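Local coordinates for pmbA-related protein (Thermotoga maritima, PDB 1VL4), which probably acts as a metallopeptidase of the PmbA/TldD (U62) family and has been put forward as a modulator of DNA gyrase, at residues Gly196-Leu201 / Arg240-Leu245; Arg41-Arg46 / Leu126-Lys131; Asn29-Gln34 / Glu90-Leu95; Asp20-Leu25 / Val33-Leu38; Thr305-Leu310 / Thr317-Leu322. All coordinates share one frame; numbering follows the deposited sequence. Where two conformers were deposited one is given.

Contact 1 of 5, residues Gly196-Leu201 / Arg240-Leu245; sequences GSWYEL and RNTALL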
# COMPACT_ATOMS: atom_id res chain seq x y z
N GLY A 196 6.86 -2.79 23.27
CA GLY A 196 8.27 -2.88 22.95
C GLY A 196 8.37 -3.79 21.72
O GLY A 196 7.49 -4.62 21.48
N SER A 197 9.41 -3.58 20.92
CA SER A 197 9.69 -4.48 19.81
C SER A 197 11.17 -4.52 19.50
O SER A 197 11.97 -3.66 19.96
CB SER A 197 8.87 -4.11 18.58
OG SER A 197 9.28 -2.91 17.96
N TRP A 198 11.57 -5.55 18.76
CA TRP A 198 12.94 -5.65 18.30
C TRP A 198 12.95 -6.51 17.03
O TRP A 198 12.12 -7.41 16.89
CB TRP A 198 13.83 -6.28 19.39
CG TRP A 198 15.28 -6.07 19.15
CD1 TRP A 198 16.17 -6.95 18.66
CD2 TRP A 198 15.99 -4.84 19.33
NE1 TRP A 198 17.40 -6.36 18.50
CE2 TRP A 198 17.32 -5.07 18.94
CE3 TRP A 198 15.63 -3.58 19.81
CZ2 TRP A 198 18.29 -4.08 19.00
CZ3 TRP A 198 16.60 -2.60 19.89
CH2 TRP A 198 17.91 -2.86 19.49
N TYR A 199 13.91 -6.26 16.13
CA TYR A 199 14.11 -7.07 14.94
C TYR A 199 15.60 -7.23 14.69
O TYR A 199 16.44 -6.40 15.14
CB TYR A 199 13.46 -6.44 13.69
CG TYR A 199 14.06 -5.12 13.28
CD1 TYR A 199 15.16 -5.03 12.41
CD2 TYR A 199 13.55 -3.95 13.79
CE1 TYR A 199 15.73 -3.76 12.10
CE2 TYR A 199 14.11 -2.71 13.49
CZ TYR A 199 15.19 -2.62 12.67
OH TYR A 199 15.67 -1.36 12.41
N GLU A 200 15.93 -8.29 13.96
CA GLU A 200 17.28 -8.43 13.37
C GLU A 200 17.08 -8.71 11.86
O GLU A 200 16.14 -9.40 11.46
CB GLU A 200 18.06 -9.55 14.06
CG GLU A 200 18.73 -9.19 15.43
CD GLU A 200 19.19 -10.42 16.32
OE1 GLU A 200 19.33 -11.58 15.83
OE2 GLU A 200 19.42 -10.17 17.55
N LEU A 201 17.94 -8.11 11.04
CA LEU A 201 18.08 -8.44 9.59
C LEU A 201 19.34 -9.28 9.44
O LEU A 201 20.31 -9.06 10.17
CB LEU A 201 18.18 -7.16 8.78
CG LEU A 201 16.83 -6.49 8.62
CD1 LEU A 201 16.99 -4.97 8.50
CD2 LEU A 201 16.09 -7.05 7.41
N ARG A 240 18.20 7.21 20.00
CA ARG A 240 18.74 5.89 19.80
C ARG A 240 18.68 5.51 18.32
O ARG A 240 17.81 5.98 17.58
CB ARG A 240 18.01 4.85 20.62
CG ARG A 240 18.80 3.55 20.80
CD ARG A 240 18.11 2.60 21.73
NE ARG A 240 16.94 2.01 21.10
CZ ARG A 240 16.06 1.25 21.74
NH1 ARG A 240 15.02 0.80 21.08
NH2 ARG A 240 16.24 0.95 23.02
N ASN A 241 19.62 4.66 17.92
CA ASN A 241 19.71 4.12 16.57
C ASN A 241 18.36 3.72 15.94
O ASN A 241 18.05 4.12 14.81
CB ASN A 241 20.79 2.97 16.46
CG ASN A 241 20.66 1.85 17.49
OD1 ASN A 241 19.60 1.64 18.10
ND2 ASN A 241 21.75 1.07 17.64
N THR A 242 17.57 2.96 16.67
CA THR A 242 16.27 2.49 16.17
C THR A 242 15.32 3.64 15.76
O THR A 242 14.61 3.51 14.78
CB THR A 242 15.55 1.64 17.22
OG1 THR A 242 15.57 2.34 18.47
CG2 THR A 242 16.25 0.34 17.42
N ALA A 243 15.32 4.75 16.50
CA ALA A 243 14.49 5.92 16.11
C ALA A 243 15.11 6.61 14.88
O ALA A 243 14.42 6.96 13.91
CB ALA A 243 14.34 6.89 17.27
N LEU A 244 16.42 6.76 14.88
CA LEU A 244 17.09 7.51 13.84
C LEU A 244 17.03 6.76 12.53
O LEU A 244 16.91 7.39 11.48
CB LEU A 244 18.53 7.84 14.25
CG LEU A 244 19.35 8.63 13.25
CD1 LEU A 244 18.75 10.02 13.04
CD2 LEU A 244 20.77 8.73 13.77
N LEU A 245 17.11 5.43 12.58
CA LEU A 245 17.00 4.60 11.38
C LEU A 245 15.69 4.92 10.64
O LEU A 245 15.70 4.98 9.43
CB LEU A 245 17.02 3.09 11.71
CG LEU A 245 18.37 2.51 12.06
CD1 LEU A 245 18.20 1.14 12.68
CD2 LEU A 245 19.25 2.49 10.80
O HOH W 1 14.10 0.95 13.76
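The six-membered end of the W198 indole reaches the start of helix 241-247, where CZ3 lies 3.9 Å from the methyl CG2 of T242. R240 meets the same corner of the ring: its NH1 sits at the indole edge, near the ring plane, and the guanidinium turns one face to CZ3, the two planes standing 84° apart. One residue on, the Y199 hydroxyl OH touches CD1 of L245 at 3.6 Å. A water links OH of Y199 to the carbonyl O of T242, donating to it over 2.8 Å. Behind this first shell, R240 bends at chi3 (73°) and grips OG1 of T242 side-on with NE, at 3.0 Å, and NH1, at 3.1 Å, the oxygen lying almost in the guanidinium plane. NH1 also forms salt bridges to E220 and E370, while OG1 is bonded to the carbonyl of T369. A valine in place of T242 would probably leave NE of R240 without its acceptor and the guanidinium freer to turn. K427 of strand 427-428 makes cation-pi contacts with W198 and Y199 and is also touched by T242 and L245, so it lies between edge strand 194-202 and helix 241-247.

Contact 2 of 5, residues Arg41-Arg46 / Leu126-Lys131; sequences REFSLR and LSVKEK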
# COMPACT_ATOMS: atom_id res chain seq x y z
N ARG A 41 11.56 -15.65 -4.62
CA ARG A 41 10.99 -16.74 -3.87
C ARG A 41 11.01 -16.26 -2.44
O ARG A 41 12.07 -15.76 -1.94
CB ARG A 41 11.96 -17.89 -4.09
CG ARG A 41 11.49 -19.25 -3.88
CD ARG A 41 10.12 -19.62 -4.46
NE ARG A 41 9.77 -20.85 -3.78
CZ ARG A 41 9.42 -20.91 -2.50
NH1 ARG A 41 9.28 -19.81 -1.76
NH2 ARG A 41 9.19 -22.10 -1.96
N GLU A 42 9.88 -16.36 -1.76
CA GLU A 42 9.79 -15.83 -0.42
C GLU A 42 8.94 -16.71 0.47
O GLU A 42 8.00 -17.37 0.02
CB GLU A 42 9.24 -14.39 -0.41
CG GLU A 42 7.81 -14.29 -0.95
CD GLU A 42 7.46 -12.88 -1.43
OE1 GLU A 42 7.28 -12.01 -0.55
OE2 GLU A 42 7.37 -12.65 -2.67
N PHE A 43 9.31 -16.71 1.76
CA PHE A 43 8.57 -17.40 2.72
C PHE A 43 8.43 -16.50 3.92
O PHE A 43 9.40 -15.97 4.41
CB PHE A 43 9.26 -18.70 3.09
CG PHE A 43 8.49 -19.50 4.08
CD1 PHE A 43 8.59 -19.22 5.45
CD2 PHE A 43 7.62 -20.48 3.67
CE1 PHE A 43 7.87 -19.91 6.35
CE2 PHE A 43 6.87 -21.20 4.63
CZ PHE A 43 7.00 -20.89 5.97
N SER A 44 7.21 -16.33 4.39
CA SER A 44 7.00 -15.56 5.60
C SER A 44 5.98 -16.21 6.48
O SER A 44 5.12 -16.94 6.01
CB SER A 44 6.47 -14.18 5.23
OG SER A 44 5.17 -14.27 4.70
N LEU A 45 6.08 -15.95 7.77
CA LEU A 45 5.12 -16.34 8.72
C LEU A 45 4.95 -15.36 9.90
O LEU A 45 5.91 -14.67 10.32
CB LEU A 45 5.37 -17.75 9.20
CG LEU A 45 6.57 -18.03 10.06
CD1 LEU A 45 6.25 -17.66 11.53
CD2 LEU A 45 6.90 -19.52 9.95
N ARG A 46 3.71 -15.32 10.39
CA ARG A 46 3.34 -14.45 11.53
C ARG A 46 2.59 -15.22 12.56
O ARG A 46 1.65 -15.94 12.23
CB ARG A 46 2.51 -13.30 11.01
CG ARG A 46 2.05 -12.30 12.05
CD ARG A 46 1.18 -11.21 11.40
NE ARG A 46 -0.26 -11.49 11.54
CZ ARG A 46 -1.21 -11.02 10.73
NH1 ARG A 46 -0.91 -10.26 9.67
NH2 ARG A 46 -2.48 -11.32 10.96
N LEU A 126 16.93 -24.31 5.01
CA LEU A 126 16.13 -24.56 6.19
C LEU A 126 14.85 -25.26 5.84
O LEU A 126 14.23 -24.96 4.84
CB LEU A 126 15.74 -23.25 6.87
CG LEU A 126 16.83 -22.43 7.51
CD1 LEU A 126 16.19 -21.23 8.16
CD2 LEU A 126 17.63 -23.24 8.53
N SER A 127 14.42 -26.15 6.68
CA SER A 127 13.09 -26.73 6.50
C SER A 127 12.06 -25.76 7.06
O SER A 127 12.42 -24.86 7.82
CB SER A 127 12.97 -27.99 7.30
OG SER A 127 12.91 -27.65 8.66
N VAL A 128 10.78 -25.93 6.73
CA VAL A 128 9.74 -25.06 7.29
C VAL A 128 9.57 -25.26 8.79
O VAL A 128 9.20 -24.33 9.49
CB VAL A 128 8.38 -25.17 6.53
CG1 VAL A 128 7.88 -26.61 6.44
CG2 VAL A 128 7.31 -24.25 7.18
N LYS A 129 9.79 -26.46 9.30
CA LYS A 129 9.81 -26.67 10.69
C LYS A 129 10.85 -25.83 11.41
O LYS A 129 10.57 -25.28 12.46
CB LYS A 129 9.99 -28.17 11.01
CG LYS A 129 10.07 -28.45 12.48
CD LYS A 129 9.76 -29.87 12.78
CE LYS A 129 9.71 -30.12 14.29
NZ LYS A 129 10.98 -29.70 14.94
N GLU A 130 12.05 -25.72 10.84
CA GLU A 130 13.09 -24.91 11.45
C GLU A 130 12.73 -23.43 11.45
O GLU A 130 13.04 -22.71 12.39
CB GLU A 130 14.44 -25.11 10.75
CG GLU A 130 15.01 -26.55 10.91
CD GLU A 130 16.30 -26.76 10.07
OE1 GLU A 130 16.24 -26.74 8.82
OE2 GLU A 130 17.38 -26.96 10.66
N LYS A 131 12.09 -22.97 10.39
CA LYS A 131 11.63 -21.57 10.35
C LYS A 131 10.57 -21.35 11.40
O LYS A 131 10.67 -20.38 12.15
CB LYS A 131 11.10 -21.21 8.95
CG LYS A 131 12.14 -21.40 7.87
CD LYS A 131 11.62 -21.08 6.49
CE LYS A 131 12.50 -21.61 5.38
NZ LYS A 131 12.39 -20.82 4.06
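F43 of strand 32-48 meets the first turn of helix 128-143, which begins with a capping box. S127 is the N-cap: its OG accepts from N of E130 at 3.0 Å, and E130 returns the bond through OE1, which takes N of S127 at 2.9 Å, nearly straight (171°). V128 follows, its CG2 in the conformer given, one of two, meeting CZ of the F43 ring at 3.6 Å, a touch therefore less certain. A turn later K131 runs out extended beyond CG, which lays its CD 3.7 Å from CD1 of F43 and brings NZ to 3.9 Å from CB of F43. L45 adds a looser touch, CD2 to the backbone C of K131 at 4.3 Å. F43 reaches both because its CG stands opposite the backbone N (chi1 -178°). A serine at F43 would probably leave the aliphatic part of K131 without its support and open a gap beside V128. N94 and Q96 of the second subunit pack on F43 and V128. Chemically the contact is apolar up to the end of K131, whose ammonium passes the ring to a salt bridge with D158, so the buried charge is probably balanced on the neighbouring strand.

Contact 3 of 5, residues Asn29-Gln34 / Glu90-Leu95; sequences NGVEVQ and EALSNL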
# COMPACT_ATOMS: atom_id res chain seq x y z
N ASN A 29 13.84 -3.35 -36.45
CA ASN A 29 12.98 -2.15 -36.42
C ASN A 29 13.68 -0.80 -36.18
O ASN A 29 13.04 0.25 -36.13
CB ASN A 29 11.81 -2.40 -35.45
CG ASN A 29 10.77 -3.39 -36.02
OD1 ASN A 29 9.86 -2.98 -36.73
ND2 ASN A 29 10.92 -4.70 -35.72
N GLY A 30 15.01 -0.82 -36.08
CA GLY A 30 15.76 0.40 -35.83
C GLY A 30 15.52 1.00 -34.44
O GLY A 30 15.51 2.21 -34.27
N VAL A 31 15.31 0.14 -33.45
CA VAL A 31 15.22 0.58 -32.05
C VAL A 31 16.20 -0.18 -31.17
O VAL A 31 16.78 -1.19 -31.61
CB VAL A 31 13.76 0.40 -31.53
CG1 VAL A 31 12.79 1.13 -32.44
CG2 VAL A 31 13.37 -1.07 -31.41
N GLU A 32 16.42 0.30 -29.95
CA GLU A 32 17.14 -0.45 -28.97
C GLU A 32 16.08 -1.13 -28.10
O GLU A 32 14.93 -0.68 -28.06
CB GLU A 32 18.05 0.41 -28.07
CG GLU A 32 18.92 1.40 -28.82
CD GLU A 32 19.98 0.72 -29.67
OE1 GLU A 32 20.21 -0.50 -29.51
OE2 GLU A 32 20.56 1.42 -30.52
N VAL A 33 16.45 -2.25 -27.48
CA VAL A 33 15.59 -2.89 -26.47
C VAL A 33 16.39 -3.24 -25.23
O VAL A 33 17.61 -3.54 -25.29
CB VAL A 33 14.80 -4.12 -27.05
CG1 VAL A 33 15.75 -5.29 -27.35
CG2 VAL A 33 13.71 -4.54 -26.13
N GLN A 34 15.70 -3.12 -24.09
CA GLN A 34 16.21 -3.50 -22.80
C GLN A 34 15.20 -4.39 -22.09
O GLN A 34 14.00 -4.13 -22.11
CB GLN A 34 16.54 -2.28 -21.95
CG GLN A 34 17.04 -2.59 -20.58
CD GLN A 34 17.62 -1.34 -19.91
OE1 GLN A 34 18.77 -0.95 -20.15
NE2 GLN A 34 16.79 -0.65 -19.15
N GLU A 90 3.83 -4.57 -28.56
CA GLU A 90 3.12 -3.83 -27.52
C GLU A 90 3.98 -2.69 -27.00
O GLU A 90 3.52 -1.55 -26.88
CB GLU A 90 2.73 -4.80 -26.40
CG GLU A 90 1.81 -4.22 -25.35
CD GLU A 90 0.38 -3.95 -25.83
OE1 GLU A 90 -0.02 -4.24 -26.98
OE2 GLU A 90 -0.35 -3.38 -25.02
N ALA A 91 5.25 -2.96 -26.72
CA ALA A 91 6.17 -1.92 -26.20
C ALA A 91 6.37 -0.84 -27.26
O ALA A 91 6.40 0.35 -26.95
CB ALA A 91 7.51 -2.51 -25.83
N LEU A 92 6.50 -1.27 -28.51
CA LEU A 92 6.71 -0.34 -29.61
C LEU A 92 5.50 0.60 -29.72
O LEU A 92 5.61 1.84 -29.84
CB LEU A 92 6.89 -1.15 -30.90
CG LEU A 92 7.62 -0.46 -32.05
CD1 LEU A 92 9.07 -0.27 -31.72
CD2 LEU A 92 7.44 -1.26 -33.37
N SER A 93 4.31 0.02 -29.61
CA SER A 93 3.13 0.82 -29.72
C SER A 93 3.05 1.88 -28.61
O SER A 93 2.55 2.96 -28.83
CB SER A 93 1.86 -0.05 -29.84
OG SER A 93 0.73 0.73 -29.51
N ASN A 94 3.57 1.60 -27.43
CA ASN A 94 3.59 2.58 -26.37
C ASN A 94 4.60 3.72 -26.53
O ASN A 94 4.65 4.63 -25.68
CB ASN A 94 3.79 1.90 -25.03
CG ASN A 94 2.58 1.00 -24.64
OD1 ASN A 94 1.48 1.16 -25.14
ND2 ASN A 94 2.82 0.06 -23.74
N LEU A 95 5.43 3.67 -27.56
CA LEU A 95 6.33 4.81 -27.85
C LEU A 95 5.57 6.11 -28.06
O LEU A 95 6.04 7.15 -27.69
CB LEU A 95 7.19 4.56 -29.09
CG LEU A 95 8.44 3.72 -28.85
CD1 LEU A 95 9.10 3.46 -30.21
CD2 LEU A 95 9.43 4.36 -27.89
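V31 presents its CG1 methyl to CD1 of L92, the two carbons 4.0 Å apart at ordinary van der Waals distance. Both side chains set out toward each other from their backbones. CG1 of V31 lies opposite its own carbonyl carbon (chi1 -55°), a setting that turns this branch to the leucine. L92 sends its other methyl elsewhere: CD2 comes within 4.5 Å of OD1 of N29, a loose touch in which a polar oxygen merely borders a methyl. The amide of N29 has its polar partner on its own helix, ND2 donating to the carbonyl of L25. Between N29 and V31 the chain leaves helix 15-29 through a Schellman motif: G30 has positive phi (67°), two bonds run back into the last turn, and the backbone swings round into strand 32-48. The contact thus sets this helix-to-strand turn against the last turn of helix 84-93, where the winding tightens and N of L95 bonds to O of L92 at 2.9 Å. F88, one turn earlier on that helix, touches both N29 and V31, while V67 and K69 of strand 51-69 also meet V31. On the far side of helix 84-93 lies the second subunit: D57 of that subunit accepts from ND2 of N94, and V128 of that subunit packs on S93.

Contact 4 of 5, residues Asp20-Leu25 / Val33-Leu38; sequences DRLFAL and VQISFL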
# COMPACT_ATOMS: atom_id res chain seq x y z
N ASP A 20 16.85 -13.30 -27.24
CA ASP A 20 17.37 -13.36 -28.59
C ASP A 20 16.33 -12.91 -29.60
O ASP A 20 16.66 -12.16 -30.53
CB ASP A 20 17.83 -14.79 -28.93
CG ASP A 20 19.12 -15.20 -28.20
OD1 ASP A 20 19.79 -14.36 -27.55
OD2 ASP A 20 19.45 -16.40 -28.29
N ARG A 21 15.09 -13.38 -29.44
CA ARG A 21 14.04 -13.01 -30.37
C ARG A 21 13.86 -11.49 -30.32
O ARG A 21 13.79 -10.83 -31.35
CB ARG A 21 12.69 -13.67 -30.02
CG ARG A 21 12.49 -15.19 -30.31
CD ARG A 21 12.13 -15.53 -31.78
NE ARG A 21 10.97 -14.82 -32.39
CZ ARG A 21 11.04 -13.70 -33.13
NH1 ARG A 21 12.20 -13.07 -33.34
NH2 ARG A 21 9.92 -13.18 -33.65
N LEU A 22 13.75 -10.97 -29.10
CA LEU A 22 13.56 -9.53 -28.88
C LEU A 22 14.69 -8.67 -29.44
O LEU A 22 14.42 -7.65 -30.08
CB LEU A 22 13.42 -9.24 -27.39
CG LEU A 22 12.05 -9.53 -26.73
CD1 LEU A 22 12.17 -9.14 -25.26
CD2 LEU A 22 10.92 -8.77 -27.40
N PHE A 23 15.96 -9.06 -29.20
CA PHE A 23 17.09 -8.34 -29.79
C PHE A 23 17.08 -8.35 -31.33
O PHE A 23 17.39 -7.36 -31.97
CB PHE A 23 18.42 -8.91 -29.29
CG PHE A 23 18.78 -8.53 -27.89
CD1 PHE A 23 17.82 -8.11 -26.94
CD2 PHE A 23 20.10 -8.59 -27.50
CE1 PHE A 23 18.22 -7.78 -25.64
CE2 PHE A 23 20.49 -8.28 -26.23
CZ PHE A 23 19.58 -7.87 -25.29
N ALA A 24 16.72 -9.47 -31.92
CA ALA A 24 16.60 -9.55 -33.38
C ALA A 24 15.49 -8.60 -33.90
O ALA A 24 15.68 -7.84 -34.86
CB ALA A 24 16.31 -11.00 -33.77
N LEU A 25 14.34 -8.61 -33.22
CA LEU A 25 13.26 -7.67 -33.55
C LEU A 25 13.71 -6.23 -33.46
O LEU A 25 13.36 -5.44 -34.33
CB LEU A 25 12.04 -7.88 -32.66
CG LEU A 25 11.13 -9.03 -33.08
CD1 LEU A 25 10.35 -9.52 -31.89
CD2 LEU A 25 10.22 -8.58 -34.20
N VAL A 33 16.45 -2.25 -27.48
CA VAL A 33 15.59 -2.89 -26.47
C VAL A 33 16.39 -3.24 -25.23
O VAL A 33 17.61 -3.54 -25.29
CB VAL A 33 14.80 -4.12 -27.05
CG1 VAL A 33 15.75 -5.29 -27.35
CG2 VAL A 33 13.71 -4.54 -26.13
N GLN A 34 15.70 -3.12 -24.09
CA GLN A 34 16.21 -3.50 -22.80
C GLN A 34 15.20 -4.39 -22.09
O GLN A 34 14.00 -4.13 -22.11
CB GLN A 34 16.54 -2.28 -21.95
CG GLN A 34 17.04 -2.59 -20.58
CD GLN A 34 17.62 -1.34 -19.91
OE1 GLN A 34 18.77 -0.95 -20.15
NE2 GLN A 34 16.79 -0.65 -19.15
N ILE A 35 15.72 -5.47 -21.51
CA ILE A 35 14.93 -6.46 -20.84
C ILE A 35 15.42 -6.59 -19.40
O ILE A 35 16.61 -6.81 -19.13
CB ILE A 35 15.01 -7.84 -21.52
CG1 ILE A 35 14.75 -7.72 -23.00
CG2 ILE A 35 14.00 -8.79 -20.84
CD1 ILE A 35 15.24 -8.93 -23.77
N SER A 36 14.50 -6.40 -18.46
CA SER A 36 14.78 -6.53 -17.06
C SER A 36 13.94 -7.72 -16.53
O SER A 36 12.72 -7.84 -16.77
CB SER A 36 14.45 -5.24 -16.31
OG SER A 36 15.17 -4.14 -16.85
N PHE A 37 14.62 -8.59 -15.81
CA PHE A 37 14.07 -9.84 -15.31
C PHE A 37 14.26 -9.84 -13.78
O PHE A 37 15.31 -9.46 -13.25
CB PHE A 37 14.77 -10.96 -16.10
CG PHE A 37 14.66 -12.37 -15.50
CD1 PHE A 37 15.17 -12.66 -14.22
CD2 PHE A 37 14.21 -13.42 -16.29
CE1 PHE A 37 15.13 -13.95 -13.68
CE2 PHE A 37 14.16 -14.74 -15.78
CZ PHE A 37 14.62 -15.00 -14.45
N LEU A 38 13.19 -10.19 -13.07
CA LEU A 38 13.18 -10.23 -11.62
C LEU A 38 12.49 -11.52 -11.25
O LEU A 38 11.39 -11.75 -11.71
CB LEU A 38 12.38 -9.07 -11.04
CG LEU A 38 12.38 -9.00 -9.50
CD1 LEU A 38 13.76 -8.84 -8.95
CD2 LEU A 38 11.49 -7.85 -9.03
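L22 and F23 of helix 15-29 lie over V33 and I35 of strand 32-48, a helix-turn-strand unit in which the helix packs on one face of the long antiparallel sheet. The short segments run nearly antiparallel, at 160°, with their axes 8.8 Å apart at closest approach. V33 and I35 are alternate residues, so both rise from the same face of the strand. CG1 of V33 fills the notch between the F23 ring and the helix backbone, 3.5 Å from CD1 of F23 and 3.8 Å from the carbonyl O of L22. I35 pushes its CD1 into the hollow between the L22 and F23 side chains, 3.7 Å from CE1 of F23. F23 starts off to one side, and chi1 of -75° swings its ring back so that the CD1-CE1 side meets both strand residues. V63, I65 and V67 of strand 51-69 and F88 of helix 84-93 complete the apolar surroundings. The tightest point is methyl against methyl: CD1 of L22 and CD1 of I35 are 3.4 Å apart, closer than carbons usually pack.

Contact 5 of 5, residues Thr305-Leu310 / Thr317-Leu322; sequences TEKFVL and TFLHNL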
# COMPACT_ATOMS: atom_id res chain seq x y z
N THR A 305 27.79 2.84 -6.54
CA THR A 305 29.00 3.50 -6.10
C THR A 305 28.89 3.88 -4.62
O THR A 305 27.79 4.09 -4.07
CB THR A 305 29.30 4.79 -6.94
OG1 THR A 305 28.26 5.74 -6.76
CG2 THR A 305 29.43 4.48 -8.41
N GLU A 306 30.05 3.93 -3.98
CA GLU A 306 30.21 4.42 -2.61
C GLU A 306 30.65 5.89 -2.61
O GLU A 306 31.65 6.28 -3.25
CB GLU A 306 31.17 3.56 -1.84
CG GLU A 306 31.45 4.01 -0.36
CD GLU A 306 32.29 3.00 0.40
OE1 GLU A 306 32.65 1.96 -0.20
OE2 GLU A 306 32.55 3.26 1.61
N LYS A 307 29.94 6.70 -1.86
CA LYS A 307 30.30 8.12 -1.79
C LYS A 307 29.73 8.77 -0.56
O LYS A 307 28.75 8.29 -0.01
CB LYS A 307 29.83 8.90 -3.03
CG LYS A 307 28.35 8.92 -3.21
CD LYS A 307 27.82 7.62 -3.79
CE LYS A 307 26.57 7.80 -4.61
NZ LYS A 307 26.03 6.45 -4.92
N PHE A 308 30.30 9.90 -0.18
CA PHE A 308 29.65 10.78 0.79
C PHE A 308 28.51 11.59 0.17
O PHE A 308 28.65 12.23 -0.88
CB PHE A 308 30.65 11.72 1.45
CG PHE A 308 31.65 11.02 2.32
CD1 PHE A 308 31.36 10.73 3.65
CD2 PHE A 308 32.90 10.68 1.81
CE1 PHE A 308 32.26 10.11 4.42
CE2 PHE A 308 33.84 10.06 2.60
CZ PHE A 308 33.51 9.76 3.91
N VAL A 309 27.38 11.56 0.86
CA VAL A 309 26.35 12.55 0.63
C VAL A 309 26.63 13.79 1.51
O VAL A 309 26.66 14.91 1.01
CB VAL A 309 24.95 11.97 0.86
CG1 VAL A 309 23.88 13.04 0.52
CG2 VAL A 309 24.75 10.75 -0.04
N LEU A 310 26.88 13.56 2.79
CA LEU A 310 27.40 14.57 3.69
C LEU A 310 28.75 14.13 4.16
O LEU A 310 28.93 13.00 4.62
CB LEU A 310 26.47 14.73 4.89
CG LEU A 310 25.39 15.81 4.95
CD1 LEU A 310 24.92 16.31 3.62
CD2 LEU A 310 24.21 15.29 5.82
N THR A 317 27.02 15.82 -2.89
CA THR A 317 26.40 15.44 -4.17
C THR A 317 24.96 15.11 -3.94
O THR A 317 24.60 14.72 -2.83
CB THR A 317 27.07 14.15 -4.80
OG1 THR A 317 26.48 13.81 -6.08
CG2 THR A 317 26.96 12.94 -3.87
N PHE A 318 24.15 15.21 -4.99
CA PHE A 318 22.86 14.53 -5.01
C PHE A 318 23.04 13.14 -5.63
O PHE A 318 24.08 12.83 -6.20
CB PHE A 318 21.82 15.35 -5.77
CG PHE A 318 21.58 16.69 -5.19
CD1 PHE A 318 21.09 16.82 -3.89
CD2 PHE A 318 21.83 17.85 -5.92
CE1 PHE A 318 20.87 18.07 -3.33
CE2 PHE A 318 21.62 19.12 -5.36
CZ PHE A 318 21.13 19.22 -4.08
N LEU A 319 22.01 12.34 -5.50
CA LEU A 319 21.92 11.06 -6.15
C LEU A 319 21.17 11.21 -7.50
O LEU A 319 20.23 11.98 -7.63
CB LEU A 319 21.20 10.06 -5.23
CG LEU A 319 21.90 9.88 -3.86
CD1 LEU A 319 21.22 8.80 -3.08
CD2 LEU A 319 23.36 9.56 -4.00
N HIS A 320 21.63 10.45 -8.49
CA HIS A 320 21.19 10.56 -9.86
C HIS A 320 20.69 9.25 -10.49
O HIS A 320 21.03 8.14 -10.04
CB HIS A 320 22.34 11.07 -10.72
CG HIS A 320 22.71 12.50 -10.46
ND1 HIS A 320 22.07 13.55 -11.08
CD2 HIS A 320 23.64 13.05 -9.65
CE1 HIS A 320 22.61 14.69 -10.67
NE2 HIS A 320 23.56 14.41 -9.80
N ASN A 321 19.89 9.43 -11.54
CA ASN A 321 19.64 8.43 -12.55
C ASN A 321 20.27 8.92 -13.85
O ASN A 321 20.92 9.96 -13.87
CB ASN A 321 18.15 8.10 -12.64
CG ASN A 321 17.26 9.29 -12.99
OD1 ASN A 321 17.69 10.30 -13.58
ND2 ASN A 321 15.97 9.14 -12.68
N LEU A 322 20.13 8.15 -14.93
CA LEU A 322 20.78 8.52 -16.19
C LEU A 322 20.27 9.88 -16.69
O LEU A 322 21.06 10.71 -17.14
CB LEU A 322 20.57 7.44 -17.25
CG LEU A 322 21.28 6.10 -16.98
CD1 LEU A 322 20.95 5.03 -18.04
CD2 LEU A 322 22.77 6.31 -16.90
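A carbonyl oxygen is buried here without a polar partner: O of T317 has the methyl CG1 of V309 against it at 3.8 Å. The neighbouring contact is of the same mixed kind, with CG2 of T317 3.5 Å from the carbonyl O of F308. That methyl can point across because the T317 hydroxyl is engaged on its own side of the contact: OG1, opposite the backbone N at chi1 -178°, donates to O of F318 over 2.6 Å, in the carbonyl plane and on a lone pair. Further along, K307 kinks at chi2 (-78°) and slides its CE against CD2 of L319 at 3.7 Å. Its ammonium goes on past the leucine: NZ bonds to OG1 of T305 at 3.0 Å and to O of T305 at 3.1 Å, the latter from above the carbonyl plane, and also reaches D284 in a salt bridge and N335. CG2 of V309 closes on the same L319 methyl, CD2, more loosely at 4.4 Å. V309 and L310 form a classic beta bulge opposite I282 of strand 282-285, so strand 307-311 turns a corner where it meets the loop that leads from strand 314-315 to helix 322-328.

How the contacts relate
Along the chain contact 4 closes first; segment 29-34 of contact 3 overlaps its strand segment 33-38, sharing V33 and Q34, their centres about 10 Å apart. Both pack helices at one end of strand 32-48. Contact 2, about 34 Å from contact 4 (centre to centre), uses the same strand, its segments alternating with those of contact 3. Contact 1 follows on edge strand 194-202 of this sheet, its centre about 46 Å from that of contact 3. Contact 5, last, belongs to a separate mixed sheet, its centre about 26 Å from that of contact 1. One sheet thus carries four contacts; contacts 2 and 3 touch the second subunit, whereas contact 1 ties the sheet to the C-terminal region.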